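Long-range contacts in Alr4995 protein (Nostoc sp., PDB 6LRF), which combines arginine dihydrolase and ornithine cyclodeaminase activities in a single bifunctional chain: residues 64-69 with 95-100; 375-380 with 431-436. All blocks are in the same frame, centred on the assembly; numbering follows the deposited sequence.

Interaction 1. Residues 64-69 with 95-100; sequences PDLVFT and PYFKEW
Thr69 OG1 is gripped by two main-chain carbonyls, those of Leu8 and, through a weak hydrogen bond, Leu265. With the hydroxyl in the crowded position between the backbone N and the carbonyl carbon (chi1 53°), Thr69 CG2 is left anti to the carbonyl carbon and reaches within 4.2 Å of Phe97 CE1, the Thr69 side chain crossing that of Phe97 at about a right angle. Leu66 carries most of the contact. Leu66 CG is anti to the backbone N (chi1 -159°), and the second torsion lays Leu66 CD1 over one face of the Phe97 ring, 3.9 Å from the centroid and 24° off the normal, a CH-pi contact displaced toward the rim. The two side chains slide past each other in opposite directions, and Leu66 CD1 comes to 3.6 Å from Phe97 CZ. Leu66 CD1 also packs on Tyr96 CB at 4.3 Å. Phe97 CZ abuts Leu66 O at 3.6 Å. Phe68 O, near the same ring, accepts a hydrogen bond from Arg90 NH2. The loop between strands 53-56 and 73-76 thus meets helix 93-103 within the dimethylarginine dimethylhydrolase-like (GME) region. No hydrogen bond links the segments, so what joins them directly is van der Waals and CH-pi packing.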
loop_
_atom_site.group_PDB
_atom_site.type_symbol
_atom_site.label_atom_id
_atom_site.label_comp_id
_atom_site.label_asym_id
_atom_site.label_seq_id
_atom_site.Cartn_x
_atom_site.Cartn_y
_atom_site.Cartn_z
ATOM N N PRO B 64 -20.821 33.981 35.856
ATOM C CA PRO B 64 -21.614 34.254 34.657
ATOM C C PRO B 64 -22.545 33.103 34.285
ATOM O O PRO B 64 -23.592 33.327 33.675
ATOM C CB PRO B 64 -20.548 34.457 33.576
ATOM C CG PRO B 64 -19.375 33.674 34.058
ATOM C CD PRO B 64 -19.387 33.825 35.544
ATOM N N ASP B 65 -22.170 31.879 34.647
ATOM C CA ASP B 65 -22.940 30.724 34.209
ATOM C C ASP B 65 -24.067 30.422 35.191
ATOM O O ASP B 65 -24.803 29.447 35.029
ATOM C CB ASP B 65 -22.027 29.513 34.022
ATOM C CG ASP B 65 -21.114 29.657 32.806
ATOM O OD1 ASP B 65 -21.625 29.991 31.708
ATOM O OD2 ASP B 65 -19.889 29.454 32.953
ATOM N N LEU B 66 -24.228 31.294 36.182
ATOM C CA LEU B 66 -25.367 31.208 37.087
ATOM C C LEU B 66 -26.692 31.284 36.310
ATOM O O LEU B 66 -27.732 30.844 36.796
ATOM C CB LEU B 66 -25.290 32.309 38.144
ATOM C CG LEU B 66 -26.091 32.058 39.420
ATOM C CD1 LEU B 66 -25.333 31.110 40.325
ATOM C CD2 LEU B 66 -26.419 33.360 40.146
ATOM N N VAL B 67 -26.651 31.812 35.089
ATOM C CA VAL B 67 -27.835 31.854 34.238
ATOM C C VAL B 67 -28.299 30.449 33.839
ATOM O O VAL B 67 -29.438 30.254 33.415
ATOM C CB VAL B 67 -27.578 32.669 32.953
ATOM C CG1 VAL B 67 -27.367 34.136 33.286
ATOM C CG2 VAL B 67 -26.371 32.108 32.197
ATOM N N PHE B 68 -27.411 29.472 33.969
ATOM C CA PHE B 68 -27.728 28.104 33.569
ATOM C C PHE B 68 -28.278 27.324 34.762
ATOM O O PHE B 68 -27.633 26.417 35.306
ATOM C CB PHE B 68 -26.495 27.437 32.964
ATOM C CG PHE B 68 -26.106 28.014 31.617
ATOM C CD1 PHE B 68 -27.086 28.283 30.659
ATOM C CD2 PHE B 68 -24.778 28.312 31.323
ATOM C CE1 PHE B 68 -26.746 28.821 29.421
ATOM C CE2 PHE B 68 -24.420 28.847 30.085
ATOM C CZ PHE B 68 -25.399 29.104 29.134
ATOM N N THR B 69 -29.489 27.707 35.159
ATOM C CA THR B 69 -30.138 27.141 36.341
ATOM C C THR B 69 -30.466 25.657 36.199
ATOM O O THR B 69 -30.668 24.994 37.207
ATOM C CB THR B 69 -31.440 27.890 36.670
ATOM O OG1 THR B 69 -32.270 27.917 35.503
ATOM C CG2 THR B 69 -31.141 29.318 37.126
ATOM N N PRO B 95 -23.218 27.852 46.539
ATOM C CA PRO B 95 -23.906 28.507 47.657
ATOM C C PRO B 95 -25.189 29.244 47.255
ATOM O O PRO B 95 -26.186 29.144 47.973
ATOM C CB PRO B 95 -22.855 29.496 48.168
ATOM C CG PRO B 95 -21.574 28.826 47.865
ATOM C CD PRO B 95 -21.784 28.201 46.520
ATOM N N TYR B 96 -25.176 29.940 46.121
ATOM C CA TYR B 96 -26.328 30.739 45.712
ATOM C C TYR B 96 -27.497 29.867 45.309
ATOM O O TYR B 96 -28.651 30.188 45.628
ATOM C CB TYR B 96 -25.939 31.685 44.577
ATOM C CG TYR B 96 -24.865 32.623 45.027
ATOM C CD1 TYR B 96 -25.168 33.680 45.876
ATOM C CD2 TYR B 96 -23.533 32.429 44.659
ATOM C CE1 TYR B 96 -24.189 34.542 46.327
ATOM C CE2 TYR B 96 -22.539 33.298 45.100
ATOM C CZ TYR B 96 -22.880 34.353 45.938
ATOM O OH TYR B 96 -21.925 35.231 46.404
ATOM N N PHE B 97 -27.203 28.752 44.635
ATOM C CA PHE B 97 -28.248 27.805 44.258
ATOM C C PHE B 97 -28.821 27.156 45.518
ATOM O O PHE B 97 -30.043 27.084 45.694
ATOM C CB PHE B 97 -27.704 26.745 43.280
ATOM C CG PHE B 97 -27.508 27.257 41.872
ATOM C CD1 PHE B 97 -28.374 28.209 41.334
ATOM C CD2 PHE B 97 -26.473 26.786 41.080
ATOM C CE1 PHE B 97 -28.220 28.677 40.034
ATOM C CE2 PHE B 97 -26.315 27.246 39.764
ATOM C CZ PHE B 97 -27.197 28.198 39.247
ATOM N N LYS B 98 -27.940 26.707 46.405
ATOM C CA LYS B 98 -28.374 26.097 47.654
ATOM C C LYS B 98 -29.278 27.051 48.466
ATOM O O LYS B 98 -30.309 26.641 49.035
ATOM C CB LYS B 98 -27.161 25.676 48.487
ATOM C CG LYS B 98 -27.542 25.021 49.777
ATOM C CD LYS B 98 -26.334 24.615 50.585
ATOM C CE LYS B 98 -26.783 23.708 51.713
ATOM N NZ LYS B 98 -25.675 23.363 52.641
ATOM N N GLU B 99 -28.885 28.323 48.498
ATOM C CA GLU B 99 -29.661 29.351 49.191
ATOM C C GLU B 99 -31.061 29.444 48.609
ATOM O O GLU B 99 -32.036 29.498 49.345
ATOM C CB GLU B 99 -28.987 30.716 49.099
ATOM C CG GLU B 99 -29.672 31.779 49.954
ATOM C CD GLU B 99 -28.996 33.137 49.833
ATOM O OE1 GLU B 99 -29.020 33.712 48.714
ATOM O OE2 GLU B 99 -28.408 33.607 50.846
ATOM N N TRP B 100 -31.169 29.467 47.288
ATOM C CA TRP B 100 -32.490 29.536 46.693
ATOM C C TRP B 100 -33.326 28.313 47.082
ATOM O O TRP B 100 -34.483 28.449 47.468
ATOM C CB TRP B 100 -32.424 29.669 45.167
ATOM C CG TRP B 100 -33.796 29.940 44.611
ATOM C CD1 TRP B 100 -34.366 31.170 44.368
ATOM C CD2 TRP B 100 -34.791 28.964 44.274
ATOM N NE1 TRP B 100 -35.641 31.008 43.885
ATOM C CE2 TRP B 100 -35.931 29.669 43.823
ATOM C CE3 TRP B 100 -34.831 27.568 44.310
ATOM C CZ2 TRP B 100 -37.095 29.021 43.409
ATOM C CZ3 TRP B 100 -35.988 26.925 43.901
ATOM C CH2 TRP B 100 -37.105 27.653 43.454
#

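Interaction 2. Residues 375-380 with 431-436; sequences VAPDDF and EQVIVD
A type II beta turn from Pro377 to Phe380 lies beside strand 432-435 of a mixed sheet, and a single beta bridge pairs Phe380 with Val435, their CA atoms 4.0 Å apart. The polar part is mostly backbone. Asp436 N donates to Asp379 O at 3.0 Å, with an N-H...O angle of 148° and the donor in the carbonyl plane; Asp379 OD2 takes a second, weak bond from Asp436 N at 3.2 Å. Two CA-H...O contacts supplement it. Val435 CA approaches Asp379 O. Phe380 CA lies 3.4 Å from Ile434 O. Apolar packing comes mainly from Pro377, whose ring obliquely crosses the Val433 side chain, Pro377 CG lying 3.8 Å from Val433 CB and 4.0 Å from Val435 CG1, with Phe380 CB also on Val433 CG1. An alanine in place of Pro377 would probably weaken this packing and loosen the turn, because CG and the ring closure would go. The Phe380 side chain packs against Leu558 and Asn562 of helix 554-567. Asp379 OD2 and Asp436 OD2 are 4.1 Å apart, a repulsion that may be eased in part by the hydrogen bond of Asp436 OD2 to His340 and the long, weak ion pair of Asp379 OD1 with Arg555, although Glu344 adds negative charge near Asp379 OD2. Water 1 donates to both Asp379 O and Asp436 O, the latter at 2.7 Å.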
loop_
_atom_site.group_PDB
_atom_site.type_symbol
_atom_site.label_atom_id
_atom_site.label_comp_id
_atom_site.label_asym_id
_atom_site.label_seq_id
_atom_site.Cartn_x
_atom_site.Cartn_y
_atom_site.Cartn_z
ATOM N N VAL B 375 -25.636 -25.585 21.712
ATOM C CA VAL B 375 -26.097 -24.256 22.125
ATOM C C VAL B 375 -25.692 -24.063 23.583
ATOM O O VAL B 375 -25.960 -24.918 24.407
ATOM C CB VAL B 375 -27.630 -24.097 21.958
ATOM C CG1 VAL B 375 -28.121 -22.775 22.552
ATOM C CG2 VAL B 375 -28.040 -24.204 20.484
ATOM N N ALA B 376 -25.009 -22.968 23.905
ATOM C CA ALA B 376 -24.618 -22.712 25.295
ATOM C C ALA B 376 -25.768 -22.002 26.004
ATOM O O ALA B 376 -26.585 -21.350 25.346
ATOM C CB ALA B 376 -23.343 -21.881 25.358
ATOM N N PRO B 377 -25.866 -22.161 27.337
ATOM C CA PRO B 377 -26.865 -21.403 28.101
ATOM C C PRO B 377 -26.562 -19.939 28.026
ATOM O O PRO B 377 -25.411 -19.568 27.790
ATOM C CB PRO B 377 -26.701 -21.914 29.538
ATOM C CG PRO B 377 -25.315 -22.494 29.573
ATOM C CD PRO B 377 -25.097 -23.071 28.200
ATOM N N ASP B 378 -27.580 -19.116 28.237
ATOM C CA ASP B 378 -27.422 -17.682 28.106
ATOM C C ASP B 378 -26.406 -17.149 29.109
ATOM O O ASP B 378 -26.313 -17.638 30.233
ATOM C CB ASP B 378 -28.768 -16.992 28.286
ATOM C CG ASP B 378 -28.834 -15.676 27.553
ATOM O OD1 ASP B 378 -29.045 -15.693 26.313
ATOM O OD2 ASP B 378 -28.663 -14.630 28.217
ATOM N N ASP B 379 -25.648 -16.147 28.679
ATOM C CA ASP B 379 -24.602 -15.512 29.477
ATOM C C ASP B 379 -23.405 -16.428 29.741
ATOM O O ASP B 379 -22.672 -16.227 30.705
ATOM C CB ASP B 379 -25.165 -14.997 30.808
ATOM C CG ASP B 379 -24.234 -14.003 31.488
ATOM O OD1 ASP B 379 -23.570 -13.213 30.770
ATOM O OD2 ASP B 379 -24.152 -14.034 32.733
ATOM N N PHE B 380 -23.177 -17.410 28.867
ATOM C CA PHE B 380 -21.987 -18.256 29.002
ATOM C C PHE B 380 -20.723 -17.402 28.953
ATOM O O PHE B 380 -20.642 -16.413 28.217
ATOM C CB PHE B 380 -21.946 -19.345 27.916
ATOM C CG PHE B 380 -21.806 -18.812 26.519
ATOM C CD1 PHE B 380 -22.897 -18.269 25.865
ATOM C CD2 PHE B 380 -20.586 -18.871 25.856
ATOM C CE1 PHE B 380 -22.779 -17.769 24.585
ATOM C CE2 PHE B 380 -20.455 -18.386 24.555
ATOM C CZ PHE B 380 -21.555 -17.835 23.924
ATOM N N GLU B 431 -24.627 -31.025 29.774
ATOM C CA GLU B 431 -23.355 -30.501 30.276
ATOM C C GLU B 431 -23.571 -29.205 31.053
ATOM O O GLU B 431 -24.431 -28.394 30.700
ATOM C CB GLU B 431 -22.359 -30.267 29.135
ATOM C CG GLU B 431 -21.893 -31.536 28.446
ATOM C CD GLU B 431 -20.678 -31.306 27.542
ATOM O OE1 GLU B 431 -20.868 -30.869 26.379
ATOM O OE2 GLU B 431 -19.540 -31.579 27.985
ATOM N N GLN B 432 -22.795 -29.029 32.115
ATOM C CA GLN B 432 -22.804 -27.797 32.898
ATOM C C GLN B 432 -21.788 -26.801 32.334
ATOM O O GLN B 432 -20.625 -27.135 32.128
ATOM C CB GLN B 432 -22.492 -28.093 34.366
ATOM C CG GLN B 432 -23.550 -28.937 35.060
ATOM C CD GLN B 432 -24.855 -28.192 35.231
ATOM O OE1 GLN B 432 -24.870 -27.018 35.612
ATOM N NE2 GLN B 432 -25.967 -28.870 34.948
ATOM N N VAL B 433 -22.240 -25.579 32.098
ATOM C CA VAL B 433 -21.418 -24.568 31.474
ATOM C C VAL B 433 -21.342 -23.310 32.350
ATOM O O VAL B 433 -22.347 -22.855 32.884
ATOM C CB VAL B 433 -21.961 -24.230 30.056
ATOM C CG1 VAL B 433 -21.382 -22.924 29.546
ATOM C CG2 VAL B 433 -21.637 -25.384 29.080
ATOM N N ILE B 434 -20.133 -22.772 32.511
ATOM C CA ILE B 434 -19.917 -21.538 33.255
ATOM C C ILE B 434 -20.607 -20.347 32.604
ATOM O O ILE B 434 -20.464 -20.103 31.391
ATOM C CB ILE B 434 -18.409 -21.265 33.397
ATOM C CG1 ILE B 434 -17.791 -22.403 34.206
ATOM C CG2 ILE B 434 -18.149 -19.901 34.042
ATOM C CD1 ILE B 434 -16.374 -22.219 34.502
ATOM N N VAL B 435 -21.396 -19.637 33.414
ATOM C CA VAL B 435 -22.065 -18.401 33.005
ATOM C C VAL B 435 -21.615 -17.313 33.965
ATOM O O VAL B 435 -21.007 -17.614 34.999
ATOM C CB VAL B 435 -23.601 -18.505 33.028
ATOM C CG1 VAL B 435 -24.087 -19.592 32.075
ATOM C CG2 VAL B 435 -24.091 -18.771 34.447
ATOM N N ASP B 436 -21.914 -16.062 33.630
ATOM C CA ASP B 436 -21.488 -14.921 34.443
ATOM C C ASP B 436 -19.955 -14.854 34.494
ATOM O O ASP B 436 -19.277 -15.378 33.604
ATOM C CB ASP B 436 -22.090 -15.004 35.855
ATOM C CG ASP B 436 -22.300 -13.628 36.495
ATOM O OD1 ASP B 436 -21.295 -12.960 36.846
ATOM O OD2 ASP B 436 -23.472 -13.226 36.666
HETATM O O HOH W 1 -20.253 -14.591 31.188
#

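In the fold
The two contacts are far apart and do not touch: their centres are 52 Å apart, their nearest atoms about 39 Å, and they lie on opposite sides of the centre of the chain. Both segments of interaction 1 precede those of interaction 2 along the chain. The first belongs to the dimethylargininase-like GME region, consistent with the dihydrolase half of the enzyme. Interaction 2 brings the LOR/SDH region onto the first ArgZ-like C-terminal region, with a helix of the Rossmann-like region packed alongside. No other subunit of the four-chain assembly touches either one. No ligand is bound in this structure, and each contact is packing within its own part of the fold.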